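PDB 1WVG: CDP-glucose 4,6-dehydratase from Salmonella enterica subsp. enterica serovar Typhi, which catalyses the NAD(+)-dependent conversion of CDP-D-glucose to CDP-4-dehydro-6-deoxy-D-glucose with loss of water, a step in making CDP-3,6-dideoxy-D-mannose for the lipopolysaccharide O-antigen. Local coordinates for residues A[18-23]-A[233-238]; A[191-196]-A[240-245]. All blocks are in the same frame, centred on the assembly; numbering follows the deposited sequence.

Contact 1 of 2, residues A[18-23]-A[233-238]. With APR (adenosine-5-diphosphoribose), chain C.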
loop_
_atom_site.group_PDB
_atom_site.type_symbol
_atom_site.label_atom_id
_atom_site.label_comp_id
_atom_site.label_asym_id
_atom_site.label_seq_id
_atom_site.Cartn_x
_atom_site.Cartn_y
_atom_site.Cartn_z
ATOM N N THR A 18 -4.401 -34.932 17.316
ATOM C CA THR A 18 -4.241 -36.212 16.619
ATOM C C THR A 18 -3.449 -36.160 15.310
ATOM O O THR A 18 -3.084 -37.198 14.737
ATOM C CB THR A 18 -5.612 -36.901 16.454
ATOM O OG1 THR A 18 -6.434 -36.080 15.641
ATOM C CG2 THR A 18 -6.257 -37.006 17.845
ATOM N N GLY A 19 -3.189 -34.948 14.840
ATOM C CA GLY A 19 -2.475 -34.756 13.612
ATOM C C GLY A 19 -0.967 -34.788 13.753
ATOM O O GLY A 19 -0.381 -35.106 14.802
ATOM N N PHE A 20 -0.365 -34.433 12.611
ATOM C CA PHE A 20 1.083 -34.387 12.472
ATOM C C PHE A 20 1.692 -33.356 13.413
ATOM O O PHE A 20 2.515 -33.678 14.269
ATOM C CB PHE A 20 1.441 -34.174 10.985
ATOM C CG PHE A 20 2.901 -33.937 10.693
ATOM C CD1 PHE A 20 3.867 -34.888 11.014
ATOM C CD2 PHE A 20 3.298 -32.763 10.052
ATOM C CE1 PHE A 20 5.215 -34.690 10.722
ATOM C CE2 PHE A 20 4.641 -32.531 9.763
ATOM C CZ PHE A 20 5.585 -33.511 10.074
ATOM N N LYS A 21 1.269 -32.103 13.252
ATOM C CA LYS A 21 1.776 -31.033 14.105
ATOM C C LYS A 21 1.406 -31.291 15.560
ATOM O O LYS A 21 2.238 -31.112 16.462
ATOM C CB LYS A 21 1.228 -29.645 13.704
ATOM C CG LYS A 21 1.516 -29.186 12.275
ATOM C CD LYS A 21 2.252 -27.846 12.142
ATOM C CE LYS A 21 1.411 -26.614 12.427
ATOM N NZ LYS A 21 1.495 -25.559 11.399
ATOM N N GLY A 22 0.126 -31.683 15.738
ATOM C CA GLY A 22 -0.439 -31.940 17.057
ATOM C C GLY A 22 0.314 -32.954 17.867
ATOM O O GLY A 22 0.595 -32.766 19.065
ATOM N N SER A 23 0.623 -34.054 17.175
ATOM C CA SER A 23 1.324 -35.151 17.805
ATOM C C SER A 23 2.690 -34.744 18.249
ATOM O O SER A 23 3.144 -35.072 19.342
ATOM C CB SER A 23 1.466 -36.308 16.841
ATOM O OG SER A 23 0.202 -36.892 16.698
ATOM N N GLN A 233 10.342 -26.183 6.305
ATOM C CA GLN A 233 10.989 -26.231 7.588
ATOM C C GLN A 233 10.624 -27.428 8.442
ATOM O O GLN A 233 9.487 -27.864 8.512
ATOM C CB GLN A 233 10.653 -24.949 8.382
ATOM C CG GLN A 233 9.175 -24.935 8.790
ATOM C CD GLN A 233 8.691 -23.664 9.485
ATOM O OE1 GLN A 233 7.481 -23.395 9.516
ATOM N NE2 GLN A 233 9.607 -22.903 10.086
ATOM N N HIS A 234 11.603 -27.916 9.163
ATOM C CA HIS A 234 11.364 -29.001 10.084
ATOM C C HIS A 234 10.181 -28.641 10.970
ATOM O O HIS A 234 10.088 -27.542 11.525
ATOM C CB HIS A 234 12.590 -29.270 11.006
ATOM C CG HIS A 234 12.483 -30.622 11.665
ATOM N ND1 HIS A 234 11.631 -30.840 12.726
ATOM C CD2 HIS A 234 13.060 -31.812 11.346
ATOM C CE1 HIS A 234 11.720 -32.121 13.055
ATOM N NE2 HIS A 234 12.576 -32.737 12.242
ATOM N N VAL A 235 9.305 -29.605 11.130
ATOM C CA VAL A 235 8.110 -29.443 11.926
ATOM C C VAL A 235 8.398 -28.856 13.301
ATOM O O VAL A 235 7.578 -28.143 13.856
ATOM C CB VAL A 235 7.330 -30.789 11.986
ATOM C CG1 VAL A 235 8.151 -31.905 12.629
ATOM C CG2 VAL A 235 5.963 -30.650 12.662
ATOM N N LEU A 236 9.552 -29.175 13.884
ATOM C CA LEU A 236 9.878 -28.676 15.239
ATOM C C LEU A 236 10.148 -27.174 15.302
ATOM O O LEU A 236 10.042 -26.542 16.357
ATOM C CB LEU A 236 11.030 -29.436 15.925
ATOM C CG LEU A 236 10.720 -30.917 16.170
ATOM C CD1 LEU A 236 11.942 -31.616 16.752
ATOM C CD2 LEU A 236 9.581 -30.986 17.179
ATOM N N GLU A 237 10.498 -26.595 14.156
ATOM C CA GLU A 237 10.783 -25.167 14.103
ATOM C C GLU A 237 9.646 -24.224 14.503
ATOM O O GLU A 237 9.804 -23.419 15.426
ATOM C CB GLU A 237 11.393 -24.806 12.748
ATOM C CG GLU A 237 12.580 -25.742 12.456
ATOM C CD GLU A 237 13.905 -25.081 12.710
ATOM O OE1 GLU A 237 14.150 -24.441 13.719
ATOM O OE2 GLU A 237 14.745 -25.233 11.717
ATOM N N PRO A 238 8.504 -24.301 13.816
ATOM C CA PRO A 238 7.405 -23.423 14.149
ATOM C C PRO A 238 6.883 -23.804 15.511
ATOM O O PRO A 238 6.520 -22.935 16.286
ATOM C CB PRO A 238 6.328 -23.659 13.098
ATOM C CG PRO A 238 6.664 -24.968 12.390
ATOM C CD PRO A 238 8.096 -25.287 12.766
HETATM N N1 APR C . -12.889 -31.288 14.592
HETATM C C2 APR C . -11.797 -31.572 15.342
HETATM N N3 APR C . -10.586 -31.825 14.949
HETATM C C4 APR C . -10.469 -31.749 13.606
HETATM C C5 APR C . -11.447 -31.454 12.709
HETATM C C6 APR C . -12.752 -31.224 13.240
HETATM N N6 APR C . -13.856 -30.885 12.552
HETATM N N7 APR C . -10.939 -31.447 11.416
HETATM C C8 APR C . -9.660 -31.756 11.562
HETATM N N9 APR C . -9.327 -31.947 12.868
HETATM C "C1'" APR C . -8.045 -32.312 13.446
HETATM C "C2'" APR C . -7.603 -33.669 12.973
HETATM O "O2'" APR C . -8.343 -34.693 13.653
HETATM C "C3'" APR C . -6.133 -33.601 13.393
HETATM O "O3'" APR C . -5.848 -33.801 14.785
HETATM O "O4'" APR C . -7.067 -31.459 12.943
HETATM C "C4'" APR C . -5.812 -32.144 12.963
HETATM C "C5'" APR C . -5.284 -32.000 11.566
HETATM O "O5'" APR C . -3.957 -32.583 11.546
HETATM P PA APR C . -3.203 -32.950 10.150
HETATM O O1A APR C . -4.172 -33.295 9.028
HETATM O O2A APR C . -2.004 -33.867 10.487
HETATM O O3A APR C . -2.618 -31.543 9.752
HETATM P PB APR C . -1.327 -30.793 10.398
HETATM O O1B APR C . -0.252 -30.826 9.338
HETATM O O2B APR C . -1.018 -31.286 11.800
HETATM O O5D APR C . -1.954 -29.345 10.617
HETATM C C5D APR C . -2.075 -28.861 11.965
HETATM O O4D APR C . -1.399 -26.540 11.411
HETATM O O1D APR C . -0.683 -26.015 9.246
HETATM C C1D APR C . -1.776 -25.936 10.206
HETATM O O2D APR C . -3.873 -25.992 8.940
HETATM C C2D APR C . -2.927 -26.770 9.697
HETATM O O3D APR C . -4.428 -26.010 11.385
HETATM C C3D APR C . -3.651 -27.135 10.981
HETATM C C4D APR C . -2.478 -27.406 11.895
#
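Phe20 and Val235 approach from opposite directions, and their meeting is the tight part of this contact: CE2 of Phe20 lies 3.7 Å from Val235 CG2. The methyl comes to the ring obliquely. Chi1 of Phe20 (173°) sets CG opposite the backbone N, which brings the CE2/CZ end of the ring to Val235. Packing is looser beside it, where Lys21 CA is 4.4 Å from Val235 CG2. No hydrogen bond joins the segments. There is no solvent side here, as every touching residue is buried; the other flank of 18-23 faces the bound ADP-ribose. As is usual in Rossmann folds, backbone N-H groups starting the first helix after strand 11-15 bind the diphosphate: Phe20 N donates to APR O2A at 2.7 Å, nearly straight at 176°, and Lys21 N to APR O2B at 2.8 Å. The lysine chain, bent at chi2, chi3 and chi4, takes NZ to the hydroxyl of Tyr242, with a weak bond to APR O1D (3.1 Å). Gly19, the N-cap, accepts on its O from Ser23 N and, on the opposite face of the carbonyl plane, from Ser23 OG at 2.7 Å. Val235 joins strand 232-234 to helix 236-251 and also touches Trp24 of helix 20-31, while Phe20 reaches Val196 on the neighbouring strand 187-197.

Contact 2 of 2, residues A[191-196]-A[240-245]. With CXY (cytidine-5'-diphospho-beta-D-xylose), chain D.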
loop_
_atom_site.group_PDB
_atom_site.type_symbol
_atom_site.label_atom_id
_atom_site.label_comp_id
_atom_site.label_asym_id
_atom_site.label_seq_id
_atom_site.Cartn_x
_atom_site.Cartn_y
_atom_site.Cartn_z
ATOM N N VAL A 191 -0.437 -17.440 14.810
ATOM C CA VAL A 191 0.863 -17.855 14.376
ATOM C C VAL A 191 0.768 -18.459 12.995
ATOM O O VAL A 191 -0.108 -19.277 12.726
ATOM C CB VAL A 191 1.471 -18.792 15.414
ATOM C CG1 VAL A 191 1.695 -17.976 16.682
ATOM C CG2 VAL A 191 0.414 -19.831 15.701
ATOM N N ARG A 192 1.659 -17.994 12.130
ATOM C CA ARG A 192 1.672 -18.398 10.749
ATOM C C ARG A 192 2.939 -19.096 10.427
ATOM O O ARG A 192 3.998 -18.435 10.282
ATOM C CB ARG A 192 1.509 -17.181 9.824
ATOM C CG ARG A 192 0.424 -16.274 10.352
ATOM C CD ARG A 192 0.550 -14.839 9.894
ATOM N NE ARG A 192 -0.504 -14.108 10.567
ATOM C CZ ARG A 192 -0.638 -12.791 10.570
ATOM N NH1 ARG A 192 0.207 -12.009 9.881
ATOM N NH2 ARG A 192 -1.659 -12.246 11.277
ATOM N N ALA A 193 2.842 -20.422 10.286
ATOM C CA ALA A 193 4.072 -21.158 9.987
ATOM C C ALA A 193 4.291 -21.347 8.518
ATOM O O ALA A 193 3.434 -20.973 7.722
ATOM C CB ALA A 193 4.081 -22.495 10.675
ATOM N N GLY A 194 5.453 -21.916 8.186
ATOM C CA GLY A 194 5.803 -22.218 6.808
ATOM C C GLY A 194 5.217 -23.596 6.422
ATOM O O GLY A 194 4.117 -23.968 6.853
ATOM N N ASN A 195 5.945 -24.339 5.578
ATOM C CA ASN A 195 5.561 -25.672 5.149
ATOM C C ASN A 195 6.362 -26.627 6.005
ATOM O O ASN A 195 7.562 -26.703 5.799
ATOM C CB ASN A 195 5.893 -25.915 3.675
ATOM C CG ASN A 195 4.747 -25.446 2.805
ATOM O OD1 ASN A 195 4.278 -24.311 2.956
ATOM N ND2 ASN A 195 4.300 -26.279 1.865
ATOM N N VAL A 196 5.707 -27.275 6.991
ATOM C CA VAL A 196 6.365 -28.203 7.901
ATOM C C VAL A 196 6.555 -29.547 7.254
ATOM O O VAL A 196 5.635 -30.108 6.676
ATOM C CB VAL A 196 5.615 -28.481 9.218
ATOM C CG1 VAL A 196 5.741 -27.301 10.148
ATOM C CG2 VAL A 196 4.143 -28.799 8.977
ATOM N N SER A 240 8.444 -24.669 18.101
ATOM C CA SER A 240 9.291 -23.919 19.070
ATOM C C SER A 240 8.792 -22.496 19.156
ATOM O O SER A 240 8.686 -21.919 20.245
ATOM C CB SER A 240 10.803 -23.962 18.758
ATOM O OG SER A 240 11.153 -23.243 17.596
ATOM N N GLY A 241 8.474 -21.949 17.974
ATOM C CA GLY A 241 7.942 -20.612 17.935
ATOM C C GLY A 241 6.630 -20.573 18.687
ATOM O O GLY A 241 6.417 -19.683 19.530
ATOM N N TYR A 242 5.736 -21.547 18.410
ATOM C CA TYR A 242 4.440 -21.580 19.127
ATOM C C TYR A 242 4.636 -21.674 20.653
ATOM O O TYR A 242 3.896 -21.117 21.453
ATOM C CB TYR A 242 3.561 -22.813 18.813
ATOM C CG TYR A 242 3.236 -22.977 17.364
ATOM C CD1 TYR A 242 3.618 -22.004 16.437
ATOM C CD2 TYR A 242 2.558 -24.113 16.913
ATOM C CE1 TYR A 242 3.286 -22.150 15.084
ATOM C CE2 TYR A 242 2.259 -24.281 15.558
ATOM C CZ TYR A 242 2.611 -23.291 14.638
ATOM O OH TYR A 242 2.328 -23.438 13.285
ATOM N N ILE A 243 5.632 -22.433 21.050
ATOM C CA ILE A 243 5.842 -22.665 22.454
ATOM C C ILE A 243 6.340 -21.421 23.123
ATOM O O ILE A 243 5.885 -21.059 24.217
ATOM C CB ILE A 243 6.790 -23.846 22.655
ATOM C CG1 ILE A 243 6.018 -25.133 22.506
ATOM C CG2 ILE A 243 7.492 -23.856 24.006
ATOM C CD1 ILE A 243 6.988 -26.258 22.162
ATOM N N VAL A 244 7.269 -20.781 22.436
ATOM C CA VAL A 244 7.865 -19.552 22.952
ATOM C C VAL A 244 6.840 -18.454 23.149
ATOM O O VAL A 244 6.809 -17.767 24.186
ATOM C CB VAL A 244 9.044 -19.080 22.129
ATOM C CG1 VAL A 244 9.305 -17.612 22.461
ATOM C CG2 VAL A 244 10.264 -19.958 22.431
ATOM N N VAL A 245 5.951 -18.322 22.173
ATOM C CA VAL A 245 4.961 -17.283 22.321
ATOM C C VAL A 245 4.032 -17.603 23.429
ATOM O O VAL A 245 3.606 -16.705 24.136
ATOM C CB VAL A 245 4.193 -16.864 21.062
ATOM C CG1 VAL A 245 5.157 -16.543 19.937
ATOM C CG2 VAL A 245 3.347 -18.043 20.643
HETATM O O1B CXY D . 1.943 -25.871 0.334
HETATM P PB CXY D . 0.914 -26.950 0.609
HETATM O O2B CXY D . -0.181 -27.032 -0.421
HETATM O "O1'" CXY D . 0.262 -26.713 2.100
HETATM O O3A CXY D . 1.893 -28.145 0.658
HETATM P PA CXY D . 2.120 -29.418 -0.359
HETATM O O1A CXY D . 3.159 -30.252 0.304
HETATM O O2A CXY D . 0.848 -30.123 -0.622
HETATM O O5D CXY D . 2.610 -28.682 -1.684
HETATM C C5D CXY D . 3.953 -28.179 -1.716
HETATM C C4D CXY D . 4.317 -27.878 -3.149
HETATM O O4D CXY D . 4.810 -29.104 -3.744
HETATM C C3D CXY D . 3.221 -27.329 -4.062
HETATM O O3D CXY D . 3.666 -26.365 -5.084
HETATM C C2D CXY D . 2.759 -28.662 -4.678
HETATM O O2D CXY D . 2.093 -28.389 -5.913
HETATM C C1D CXY D . 4.095 -29.328 -4.921
HETATM N N1 CXY D . 4.003 -30.777 -5.128
HETATM C C6 CXY D . 3.495 -31.594 -4.131
HETATM C C5 CXY D . 3.412 -32.895 -4.257
HETATM C C4 CXY D . 3.825 -33.549 -5.450
HETATM N N3 CXY D . 4.345 -32.676 -6.420
HETATM C C2 CXY D . 4.451 -31.299 -6.326
HETATM N N4 CXY D . 3.755 -34.753 -5.672
HETATM O O2 CXY D . 4.899 -30.589 -7.233
HETATM C "C1'" CXY D . 1.019 -27.294 3.147
HETATM C "C2'" CXY D . 0.016 -27.852 4.128
HETATM C "C3'" CXY D . -0.805 -26.676 4.621
HETATM C "C4'" CXY D . 0.100 -25.642 5.291
HETATM C "C5'" CXY D . 1.188 -25.205 4.320
HETATM O "O2'" CXY D . -0.874 -28.801 3.503
HETATM O "O3'" CXY D . -1.734 -27.130 5.622
HETATM O "O4'" CXY D . -0.672 -24.527 5.731
HETATM O "O5'" CXY D . 1.900 -26.337 3.812
HETATM O O HOH W 1 1.012 -21.770 11.667
#
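A water is gripped by three groups and joins the two segments: it donates to Val191 O at 2.9 Å, accepts from Ala193 N at 2.7 Å, and is hydrogen-bonded to Tyr242 OH, also at 2.7 Å. No direct hydrogen bond spans 191-196 and 240-245, so this water supplies the polar link between the strand backbone and the helix. Tyr242 OH has a second partner in Lys21 NZ, and Val191 O a weak one in Thr131 OG1.

Apolar packing accompanies the bridge. Val191 CG2 sits over one face of the Tyr242 ring, 4.2 Å from its centroid and 28° off the normal, a CH-pi contact. Its nearest ring atom is Tyr242 CE1, at 3.7 Å. The valine torsion (chi1 -66°) places this methyl between the backbone N and the carbonyl carbon, while CG1 lies beside the N and reaches Val245 CG2 more loosely. Farther along, Ala193 CB lies 3.3 Å from Tyr242 OH, oblique to the ring. Strand 191-193 and helix 240-245 run nearly antiparallel (166°), their axes 9.7 Å apart, as a helix packed on the central sheet. Val128 and Ile130 of strand 126-130 and Phe262 of strand 259-262 extend the apolar surroundings.

Past Gly194, where strand 187-197 is interrupted, Asn195 turns to the substrate-analogue site. Its ND2 donates to O1B of the bound CDP-xylose at 2.8 Å in a fairly straight bond.

The chemistry thus implies that the Tyr242 ring is held by carbon contacts while its buried hydroxyl is satisfied by water and lysine. Through Lys21, whose NZ also makes a weak bond to O1D of the ADP-ribose, this hydroxyl probably helps to position the amine beside the cofactor site.

In the fold
Both contacts are buried in the core, their centres about 9 Å apart, and both use helix 236-251: contact 1 its beginning, contact 2 its next turns. They meet through the central parallel sheet, where strands 232-234 and 187-197 are neighbours. There Gln233 OE1 lies 2.8 Å from Gly194 N, a probable hydrogen bond, and Pro238 CB packs 3.5 Å from Ala193 CB. Their chemistry differs with their place. Contact 1 crosses between its segments by apolar packing alone and spends its backbone donors on the cofactor diphosphate; contact 2 adds a water bridge and, through Asn195, reaches the sugar nucleotide. Lys21 belongs to contact 1 and Tyr242 to contact 2, so one polar side-chain pair crosses between them.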